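Local structure of sulfatase (Bacteroides fragilis CAG:558, 6USS) at residues Asp375-Phe383 against Asp416-Trp425; Cys442-Leu451 against His479-Leu490. The protein probably hydrolyses aryl sulfate esters, as a calcium-dependent member of the sulfatase family from a human gut bacterium. The protein carries 1 engineered substitution. All blocks are in the same frame, centred on the assembly; numbering follows the deposited sequence.

Contact 1: residues Asp375-Phe383 against Asp416-Trp425; sequences DKYLIIEDF and DPSKGRSLYW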
loop_
_atom_site.group_PDB
_atom_site.type_symbol
_atom_site.label_atom_id
_atom_site.label_comp_id
_atom_site.label_asym_id
_atom_site.label_seq_id
_atom_site.Cartn_x
_atom_site.Cartn_y
_atom_site.Cartn_z
ATOM N N ASP A 375 32.519 0.930 19.165
ATOM C CA ASP A 375 33.323 2.019 18.628
ATOM C C ASP A 375 33.442 1.974 17.109
ATOM O O ASP A 375 33.790 2.992 16.497
ATOM C CB ASP A 375 34.726 1.924 19.251
ATOM C CG ASP A 375 35.420 3.252 19.383
ATOM O OD1 ASP A 375 34.800 4.315 19.105
ATOM O OD2 ASP A 375 36.611 3.220 19.785
ATOM N N LYS A 376 33.195 0.815 16.494
ATOM C CA LYS A 376 33.433 0.651 15.064
ATOM C C LYS A 376 32.444 1.482 14.256
ATOM O O LYS A 376 31.264 1.579 14.599
ATOM C CB LYS A 376 33.335 -0.823 14.665
ATOM C CG LYS A 376 34.200 -1.757 15.527
ATOM C CD LYS A 376 35.621 -1.233 15.587
ATOM C CE LYS A 376 36.589 -2.230 16.194
ATOM N NZ LYS A 376 37.964 -1.845 15.731
ATOM N N TYR A 377 32.917 2.086 13.176
ATOM C CA TYR A 377 32.040 3.001 12.467
ATOM C C TYR A 377 31.178 2.272 11.444
ATOM O O TYR A 377 31.552 1.225 10.909
ATOM C CB TYR A 377 32.819 4.144 11.805
ATOM C CG TYR A 377 33.964 3.821 10.848
ATOM C CD1 TYR A 377 33.764 3.078 9.688
ATOM C CD2 TYR A 377 35.240 4.352 11.068
ATOM C CE1 TYR A 377 34.816 2.830 8.793
ATOM C CE2 TYR A 377 36.296 4.101 10.189
ATOM C CZ TYR A 377 36.076 3.342 9.053
ATOM O OH TYR A 377 37.117 3.102 8.171
ATOM N N LEU A 378 29.990 2.832 11.210
ATOM C CA LEU A 378 29.068 2.348 10.197
ATOM C C LEU A 378 28.330 3.547 9.615
ATOM O O LEU A 378 28.334 4.639 10.190
ATOM C CB LEU A 378 28.094 1.323 10.783
ATOM C CG LEU A 378 27.252 1.812 11.966
ATOM C CD1 LEU A 378 25.991 2.587 11.531
ATOM C CD2 LEU A 378 26.873 0.628 12.838
ATOM N N ILE A 379 27.669 3.327 8.477
ATOM C CA ILE A 379 26.982 4.400 7.775
ATOM C C ILE A 379 25.567 3.957 7.395
ATOM O O ILE A 379 25.295 2.774 7.213
ATOM C CB ILE A 379 27.783 4.843 6.537
ATOM C CG1 ILE A 379 27.135 6.053 5.866
ATOM C CG2 ILE A 379 27.992 3.654 5.580
ATOM C CD1 ILE A 379 28.139 7.101 5.451
ATOM N N ILE A 380 24.673 4.947 7.246
ATOM C CA ILE A 380 23.226 4.730 7.161
ATOM C C ILE A 380 22.840 3.698 6.092
ATOM O O ILE A 380 21.966 2.859 6.327
ATOM C CB ILE A 380 22.509 6.084 6.948
ATOM C CG1 ILE A 380 20.992 5.909 6.830
ATOM C CG2 ILE A 380 23.051 6.818 5.726
ATOM C CD1 ILE A 380 20.334 5.450 8.084
ATOM N N GLU A 381 23.477 3.715 4.913
ATOM C CA GLU A 381 23.115 2.708 3.906
ATOM C C GLU A 381 23.317 1.281 4.401
ATOM O O GLU A 381 22.736 0.358 3.820
ATOM C CB GLU A 381 23.900 2.885 2.597
ATOM C CG GLU A 381 25.401 2.803 2.739
ATOM C CD GLU A 381 26.054 4.181 2.611
ATOM O OE1 GLU A 381 27.155 4.262 2.010
ATOM O OE2 GLU A 381 25.459 5.178 3.109
ATOM N N ASP A 382 24.130 1.080 5.448
ATOM C CA ASP A 382 24.304 -0.248 6.038
ATOM C C ASP A 382 23.028 -0.772 6.700
ATOM O O ASP A 382 22.858 -1.997 6.831
ATOM C CB ASP A 382 25.424 -0.234 7.080
ATOM C CG ASP A 382 26.744 0.279 6.532
ATOM O OD1 ASP A 382 26.930 0.283 5.294
ATOM O OD2 ASP A 382 27.597 0.690 7.357
ATOM N N PHE A 383 22.146 0.129 7.155
ATOM C CA PHE A 383 20.877 -0.278 7.762
ATOM C C PHE A 383 20.073 -1.202 6.847
ATOM O O PHE A 383 19.357 -2.092 7.332
ATOM C CB PHE A 383 20.032 0.958 8.115
ATOM C CG PHE A 383 20.441 1.653 9.391
ATOM C CD1 PHE A 383 21.741 2.086 9.588
ATOM C CD2 PHE A 383 19.502 1.913 10.379
ATOM C CE1 PHE A 383 22.114 2.754 10.771
ATOM C CE2 PHE A 383 19.859 2.575 11.564
ATOM C CZ PHE A 383 21.170 2.994 11.760
ATOM N N ASP A 416 34.240 -7.457 11.840
ATOM C CA ASP A 416 34.466 -6.012 11.802
ATOM C C ASP A 416 34.369 -5.516 10.363
ATOM O O ASP A 416 35.379 -5.366 9.671
ATOM C CB ASP A 416 35.833 -5.672 12.404
ATOM C CG ASP A 416 36.048 -4.177 12.595
ATOM O OD1 ASP A 416 35.089 -3.393 12.374
ATOM O OD2 ASP A 416 37.194 -3.792 12.965
ATOM N N PRO A 417 33.155 -5.220 9.884
ATOM C CA PRO A 417 33.035 -4.560 8.567
ATOM C C PRO A 417 33.764 -3.222 8.487
ATOM O O PRO A 417 33.998 -2.723 7.384
ATOM C CB PRO A 417 31.519 -4.381 8.382
ATOM C CG PRO A 417 30.936 -4.502 9.771
ATOM C CD PRO A 417 31.840 -5.457 10.510
ATOM N N SER A 418 34.156 -2.644 9.618
ATOM C CA SER A 418 34.796 -1.333 9.631
ATOM C C SER A 418 36.265 -1.388 9.216
ATOM O O SER A 418 36.786 -0.399 8.681
ATOM C CB SER A 418 34.652 -0.738 11.024
ATOM O OG SER A 418 35.734 0.096 11.344
ATOM N N LYS A 419 36.938 -2.526 9.441
ATOM C CA LYS A 419 38.371 -2.640 9.181
ATOM C C LYS A 419 38.676 -2.432 7.700
ATOM O O LYS A 419 38.133 -3.127 6.836
ATOM C CB LYS A 419 38.883 -4.004 9.648
ATOM C CG LYS A 419 40.369 -4.223 9.401
ATOM C CD LYS A 419 40.934 -5.389 10.187
ATOM C CE LYS A 419 42.458 -5.508 9.960
ATOM N NZ LYS A 419 42.941 -6.908 10.137
ATOM N N GLY A 420 39.562 -1.477 7.416
ATOM C CA GLY A 420 39.902 -1.111 6.064
ATOM C C GLY A 420 38.836 -0.370 5.280
ATOM O O GLY A 420 39.122 0.069 4.155
ATOM N N ARG A 421 37.629 -0.194 5.823
ATOM C CA ARG A 421 36.517 0.326 5.033
ATOM C C ARG A 421 36.562 1.848 4.904
ATOM O O ARG A 421 36.713 2.563 5.903
ATOM C CB ARG A 421 35.190 -0.094 5.656
ATOM C CG ARG A 421 33.993 0.513 4.972
ATOM C CD ARG A 421 32.710 -0.114 5.505
ATOM N NE ARG A 421 31.585 0.248 4.664
ATOM C CZ ARG A 421 30.356 0.440 5.116
ATOM N NH1 ARG A 421 30.107 0.286 6.410
ATOM N NH2 ARG A 421 29.385 0.780 4.274
ATOM N N SER A 422 36.417 2.336 3.672
ATOM C CA SER A 422 36.213 3.757 3.420
ATOM C C SER A 422 34.729 4.119 3.546
ATOM O O SER A 422 33.857 3.403 3.048
ATOM C CB SER A 422 36.715 4.130 2.020
ATOM O OG SER A 422 38.114 4.322 1.951
ATOM N N LEU A 423 34.440 5.246 4.195
ATOM C CA LEU A 423 33.100 5.832 4.182
ATOM C C LEU A 423 33.097 7.070 3.283
ATOM O O LEU A 423 34.079 7.819 3.250
ATOM C CB LEU A 423 32.638 6.210 5.591
ATOM C CG LEU A 423 32.573 5.122 6.648
ATOM C CD1 LEU A 423 31.939 5.720 7.892
ATOM C CD2 LEU A 423 31.790 3.903 6.160
ATOM N N TYR A 424 31.991 7.305 2.570
ATOM C CA TYR A 424 31.945 8.407 1.617
ATOM C C TYR A 424 30.705 9.288 1.760
ATOM O O TYR A 424 29.586 8.797 1.924
ATOM C CB TYR A 424 31.998 7.887 0.199
ATOM C CG TYR A 424 33.144 6.971 -0.101
ATOM C CD1 TYR A 424 32.971 5.595 -0.073
ATOM C CD2 TYR A 424 34.386 7.478 -0.466
ATOM C CE1 TYR A 424 33.997 4.751 -0.368
ATOM C CE2 TYR A 424 35.433 6.632 -0.769
ATOM C CZ TYR A 424 35.227 5.264 -0.724
ATOM O OH TYR A 424 36.260 4.403 -1.023
ATOM N N TRP A 425 30.913 10.599 1.642
ATOM C CA TRP A 425 29.829 11.561 1.490
ATOM C C TRP A 425 30.073 12.422 0.253
ATOM O O TRP A 425 31.218 12.743 -0.089
ATOM C CB TRP A 425 29.690 12.484 2.692
ATOM C CG TRP A 425 29.473 11.837 4.009
ATOM C CD1 TRP A 425 28.314 11.830 4.735
ATOM C CD2 TRP A 425 30.452 11.161 4.806
ATOM N NE1 TRP A 425 28.507 11.182 5.924
ATOM C CE2 TRP A 425 29.811 10.757 5.996
ATOM C CE3 TRP A 425 31.811 10.858 4.632
ATOM C CZ2 TRP A 425 30.477 10.052 7.003
ATOM C CZ3 TRP A 425 32.471 10.158 5.633
ATOM C CH2 TRP A 425 31.804 9.762 6.801
HETATM O O HOH W 1 38.254 -1.144 12.675
HETATM O O HOH W 2 36.274 1.682 13.133
HETATM O O HOH W 3 31.150 -0.728 9.088
HETATM O O HOH W 4 29.978 4.586 2.509
#
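Where the large mixed sheet of the sulfatase fold meets the small C-terminal antiparallel sheet, a two-bond salt bridge joins R421 to the buried D382. The extended R421 chain, with CG anti to the backbone N (chi1 175°), carries its guanidinium end-on to the carboxylate: NH1 donates to OD2 of D382 at 2.7 Å in a nearly straight bond, and NH2 to OD1, also at 2.7 Å. The two planes are twisted 37° apart. OD2 of D382 also accepts from the backbone N of I379 (2.9 Å) on its opposite face, and OD1 of D382 from the backbone N of I405. Y377 OH reaches the carbonyl O of R421 at an improbably short, doubtful 2.4 Å and also bonds G447 N. OG of S418 sits over the centre of the Y377 ring, and L423 CD1 packs 3.7 Å from Y377 CD1. Further out, a weak K376–D416 salt bridge is backed by a water that also bonds S418 OG. I379 CD1 packs 4.1 Å from CE2 of W425, whose NE1 bonds the carbonyl of A84. Strand 77-83 flanks L378 and L423, and helix 408-412 packs on K376 and D416.

Contact 2: residues Cys442-Leu451 against His479-Leu490; sequences CTVRKGDWKL and HPDIVKHLSKDL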
loop_
_atom_site.group_PDB
_atom_site.type_symbol
_atom_site.label_atom_id
_atom_site.label_comp_id
_atom_site.label_asym_id
_atom_site.label_seq_id
_atom_site.Cartn_x
_atom_site.Cartn_y
_atom_site.Cartn_z
ATOM N N CYS A 442 32.885 16.860 -0.888
ATOM C CA CYS A 442 32.840 15.425 -0.701
ATOM C C CYS A 442 33.831 15.059 0.389
ATOM O O CYS A 442 34.811 15.768 0.629
ATOM C CB CYS A 442 33.161 14.655 -1.998
ATOM S SG CYS A 442 34.496 15.415 -2.901
ATOM N N THR A 443 33.583 13.931 1.032
ATOM C CA THR A 443 34.322 13.514 2.207
ATOM C C THR A 443 34.587 12.025 2.122
ATOM O O THR A 443 33.697 11.254 1.730
ATOM C CB THR A 443 33.520 13.820 3.474
ATOM O OG1 THR A 443 33.235 15.217 3.518
ATOM C CG2 THR A 443 34.314 13.444 4.703
ATOM N N VAL A 444 35.799 11.615 2.495
ATOM C CA VAL A 444 36.075 10.213 2.794
ATOM C C VAL A 444 36.604 10.084 4.222
ATOM O O VAL A 444 37.424 10.893 4.677
ATOM C CB VAL A 444 37.067 9.593 1.788
ATOM C CG1 VAL A 444 38.405 10.377 1.777
ATOM C CG2 VAL A 444 37.287 8.120 2.121
ATOM N N ARG A 445 36.109 9.068 4.929
ATOM C CA ARG A 445 36.633 8.641 6.217
ATOM C C ARG A 445 37.204 7.241 6.063
ATOM O O ARG A 445 36.581 6.385 5.428
ATOM C CB ARG A 445 35.540 8.636 7.284
ATOM C CG ARG A 445 35.956 8.018 8.590
ATOM C CD ARG A 445 36.991 8.871 9.305
ATOM N NE ARG A 445 37.367 8.266 10.576
ATOM C CZ ARG A 445 36.588 8.213 11.659
ATOM N NH1 ARG A 445 35.370 8.746 11.663
ATOM N NH2 ARG A 445 37.032 7.610 12.753
ATOM N N LYS A 446 38.388 7.009 6.627
ATOM C CA LYS A 446 39.027 5.700 6.498
ATOM C C LYS A 446 40.001 5.560 7.652
ATOM O O LYS A 446 40.974 6.311 7.729
ATOM C CB LYS A 446 39.738 5.565 5.157
ATOM C CG LYS A 446 40.483 4.243 4.949
ATOM C CD LYS A 446 41.645 4.434 3.968
ATOM C CE LYS A 446 41.735 3.323 2.911
ATOM N NZ LYS A 446 41.295 1.984 3.397
ATOM N N GLY A 447 39.754 4.595 8.528
ATOM C CA GLY A 447 40.584 4.488 9.721
ATOM C C GLY A 447 40.410 5.727 10.585
ATOM O O GLY A 447 39.293 6.190 10.841
ATOM N N ASP A 448 41.528 6.275 11.034
ATOM C CA ASP A 448 41.509 7.439 11.900
ATOM C C ASP A 448 41.364 8.732 11.128
ATOM O O ASP A 448 41.302 9.800 11.745
ATOM C CB ASP A 448 42.806 7.503 12.713
ATOM C CG ASP A 448 42.981 6.312 13.629
ATOM O OD1 ASP A 448 41.980 5.582 13.867
ATOM O OD2 ASP A 448 44.121 6.110 14.112
ATOM N N TRP A 449 41.343 8.666 9.803
ATOM C CA TRP A 449 41.579 9.833 8.975
ATOM C C TRP A 449 40.330 10.195 8.198
ATOM O O TRP A 449 39.642 9.324 7.662
ATOM C CB TRP A 449 42.752 9.597 8.026
ATOM C CG TRP A 449 44.063 9.528 8.752
ATOM C CD1 TRP A 449 44.800 8.411 9.009
ATOM C CD2 TRP A 449 44.784 10.627 9.330
ATOM N NE1 TRP A 449 45.937 8.748 9.705
ATOM C CE2 TRP A 449 45.948 10.100 9.919
ATOM C CE3 TRP A 449 44.564 12.003 9.400
ATOM C CZ2 TRP A 449 46.890 10.905 10.565
ATOM C CZ3 TRP A 449 45.503 12.802 10.053
ATOM C CH2 TRP A 449 46.651 12.250 10.619
ATOM N N LYS A 450 40.039 11.489 8.166
ATOM C CA LYS A 450 38.883 12.028 7.473
ATOM C C LYS A 450 39.368 13.144 6.565
ATOM O O LYS A 450 40.069 14.057 7.026
ATOM C CB LYS A 450 37.848 12.548 8.474
ATOM C CG LYS A 450 36.587 13.123 7.863
ATOM C CD LYS A 450 35.655 13.572 8.976
ATOM C CE LYS A 450 34.323 14.026 8.420
ATOM N NZ LYS A 450 33.420 14.593 9.474
ATOM N N LEU A 451 39.026 13.060 5.278
ATOM C CA LEU A 451 39.415 14.074 4.307
ATOM C C LEU A 451 38.163 14.738 3.750
ATOM O O LEU A 451 37.285 14.060 3.203
ATOM C CB LEU A 451 40.251 13.480 3.174
ATOM C CG LEU A 451 40.415 14.475 2.009
ATOM C CD1 LEU A 451 41.318 15.626 2.422
ATOM C CD2 LEU A 451 40.935 13.804 0.734
ATOM N N HIS A 479 50.657 15.857 6.561
ATOM C CA HIS A 479 50.540 14.508 6.000
ATOM C C HIS A 479 50.161 14.576 4.528
ATOM O O HIS A 479 49.098 14.105 4.114
ATOM C CB HIS A 479 49.528 13.688 6.787
ATOM C CG HIS A 479 49.969 13.387 8.179
ATOM N ND1 HIS A 479 49.591 14.154 9.260
ATOM C CD2 HIS A 479 50.770 12.412 8.667
ATOM C CE1 HIS A 479 50.131 13.657 10.358
ATOM N NE2 HIS A 479 50.851 12.601 10.026
ATOM N N PRO A 480 51.036 15.138 3.697
ATOM C CA PRO A 480 50.711 15.221 2.264
ATOM C C PRO A 480 50.525 13.854 1.636
ATOM O O PRO A 480 49.697 13.695 0.731
ATOM C CB PRO A 480 51.918 15.972 1.684
ATOM C CG PRO A 480 53.058 15.661 2.653
ATOM C CD PRO A 480 52.430 15.525 4.002
ATOM N N ASP A 481 51.297 12.864 2.103
ATOM C CA ASP A 481 51.112 11.472 1.699
ATOM C C ASP A 481 49.647 11.057 1.825
ATOM O O ASP A 481 49.052 10.510 0.886
ATOM C CB ASP A 481 52.029 10.557 2.542
ATOM C CG ASP A 481 52.115 10.973 4.076
ATOM O OD1 ASP A 481 52.226 12.185 4.400
ATOM O OD2 ASP A 481 52.112 10.074 4.967
ATOM N N ILE A 482 49.042 11.346 2.979
ATOM C CA ILE A 482 47.679 10.912 3.248
ATOM C C ILE A 482 46.698 11.626 2.330
ATOM O O ILE A 482 45.844 10.992 1.693
ATOM C CB ILE A 482 47.330 11.165 4.718
ATOM C CG1 ILE A 482 48.226 10.305 5.614
ATOM C CG2 ILE A 482 45.860 10.901 4.943
ATOM C CD1 ILE A 482 47.968 10.472 7.096
ATOM N N VAL A 483 46.804 12.960 2.266
ATOM C CA VAL A 483 45.869 13.777 1.497
ATOM C C VAL A 483 45.757 13.254 0.073
ATOM O O VAL A 483 44.655 13.106 -0.475
ATOM C CB VAL A 483 46.306 15.255 1.535
ATOM C CG1 VAL A 483 45.441 16.094 0.618
ATOM C CG2 VAL A 483 46.237 15.798 2.960
ATOM N N LYS A 484 46.887 12.901 -0.528
ATOM C CA LYS A 484 46.853 12.426 -1.907
ATOM C C LYS A 484 46.165 11.073 -2.014
ATOM O O LYS A 484 45.304 10.881 -2.883
ATOM C CB LYS A 484 48.272 12.378 -2.488
ATOM C CG LYS A 484 48.284 12.153 -4.001
ATOM C CD LYS A 484 49.675 11.858 -4.523
ATOM C CE LYS A 484 50.241 10.612 -3.868
ATOM N NZ LYS A 484 51.398 10.065 -4.620
ATOM N N HIS A 485 46.522 10.130 -1.135
ATOM C CA HIS A 485 45.930 8.799 -1.228
ATOM C C HIS A 485 44.425 8.857 -0.984
ATOM O O HIS A 485 43.631 8.303 -1.760
ATOM C CB HIS A 485 46.601 7.836 -0.250
ATOM C CG HIS A 485 48.062 7.592 -0.523
ATOM N ND1 HIS A 485 48.958 7.238 0.468
ATOM C CD2 HIS A 485 48.784 7.653 -1.671
ATOM C CE1 HIS A 485 50.163 7.089 -0.058
ATOM N NE2 HIS A 485 50.086 7.338 -1.354
ATOM N N LEU A 486 44.009 9.576 0.063
ATOM C CA LEU A 486 42.581 9.723 0.314
ATOM C C LEU A 486 41.898 10.554 -0.765
ATOM O O LEU A 486 40.726 10.318 -1.079
ATOM C CB LEU A 486 42.342 10.321 1.702
ATOM C CG LEU A 486 42.787 9.392 2.815
ATOM C CD1 LEU A 486 42.378 10.000 4.133
ATOM C CD2 LEU A 486 42.183 7.997 2.641
ATOM N N SER A 487 42.605 11.534 -1.342
ATOM C CA SER A 487 42.074 12.211 -2.521
ATOM C C SER A 487 41.765 11.218 -3.632
ATOM O O SER A 487 40.692 11.266 -4.246
ATOM C CB SER A 487 43.048 13.284 -3.028
ATOM O OG SER A 487 43.088 14.405 -2.161
ATOM N N LYS A 488 42.713 10.334 -3.932
ATOM C CA LYS A 488 42.499 9.367 -4.998
ATOM C C LYS A 488 41.414 8.369 -4.614
ATOM O O LYS A 488 40.574 7.998 -5.444
ATOM C CB LYS A 488 43.826 8.664 -5.309
ATOM C CG LYS A 488 43.817 7.700 -6.499
ATOM C CD LYS A 488 43.214 8.334 -7.765
ATOM C CE LYS A 488 44.243 8.973 -8.720
ATOM N NZ LYS A 488 43.732 9.005 -10.134
ATOM N N ASP A 489 41.419 7.929 -3.353
ATOM C CA ASP A 489 40.369 7.054 -2.841
ATOM C C ASP A 489 38.994 7.655 -3.137
ATOM O O ASP A 489 38.137 7.015 -3.763
ATOM C CB ASP A 489 40.589 6.835 -1.331
ATOM C CG ASP A 489 39.680 5.759 -0.730
ATOM O OD1 ASP A 489 38.701 5.365 -1.382
ATOM O OD2 ASP A 489 39.934 5.306 0.412
ATOM N N LEU A 490 38.793 8.917 -2.733
ATOM C CA LEU A 490 37.519 9.601 -2.938
ATOM C C LEU A 490 37.202 9.739 -4.425
ATOM O O LEU A 490 36.127 9.337 -4.886
ATOM C CB LEU A 490 37.574 10.974 -2.255
ATOM C CG LEU A 490 36.342 11.845 -1.984
ATOM C CD1 LEU A 490 35.141 11.011 -1.544
ATOM C CD2 LEU A 490 36.651 12.936 -0.940
#
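With CG1 anti to its own carbonyl carbon (chi1 -64°) and the chain then running on extended to CD1, I482 lays a methyl over one face of W449, whose own chi1 of -69° turns the indole toward the helix. This is a beta-hairpin packed against a helix: strands 442-446 and 449-451, joined by a type II' turn from K446 to W449, pack against the first three turns of helix 480-496, and residues 480-490 cross strand 449-451 at -65°. I482 CD1 sits 3.8 Å from the centroid of the five-membered ring of W449, a CH-pi contact. The far end of the indole is taken by H479, the N-cap residue: the edge of W449 points at the imidazole face, with CH2 offset toward its rim, centroids 4.9 Å apart. One turn on from I482, L486 fills the middle, putting CD1 against CB of W449, CB against V444 CG1 and L451 CD2, and CD2 against the aliphatic part of K446. L490 ends the row, its CD2 3.8 Å from SG of C442 and its CD1 close to V444 CB. At the margin CE of K446 passes 3.7 Å from OD2 of D489, an acid whose oxygens are held by Y424 and S422. On the other flank L451 CD2 nestles 3.5 Å from the backbone N of S487. That serine's OG turns back along the helix and donates to the carbonyl O of V483 at 2.6 Å, on the opposite face from the S487 backbone N-H.

Following the chain from its N terminus, residues 375-383 include the short strand 378-379 of the large mixed sheet, and the chain passes through helices 383-390 and 408-412 before contact 1 closes that loop at 416-425. The last of these residues enter strand 422-427, one outer strand of the small antiparallel sheet. Contact 2 opens afterwards, so the two are in series, neither nested nor crossed: the hairpin at 442-451 supplies the next two strands, strand 460-464 adds the fourth, and helix 480-496 returns to pack on the sheet. Backbone pairing of L423 with R445 joins the contacts, and D489 ties contact 1's strand to contact 2's helix.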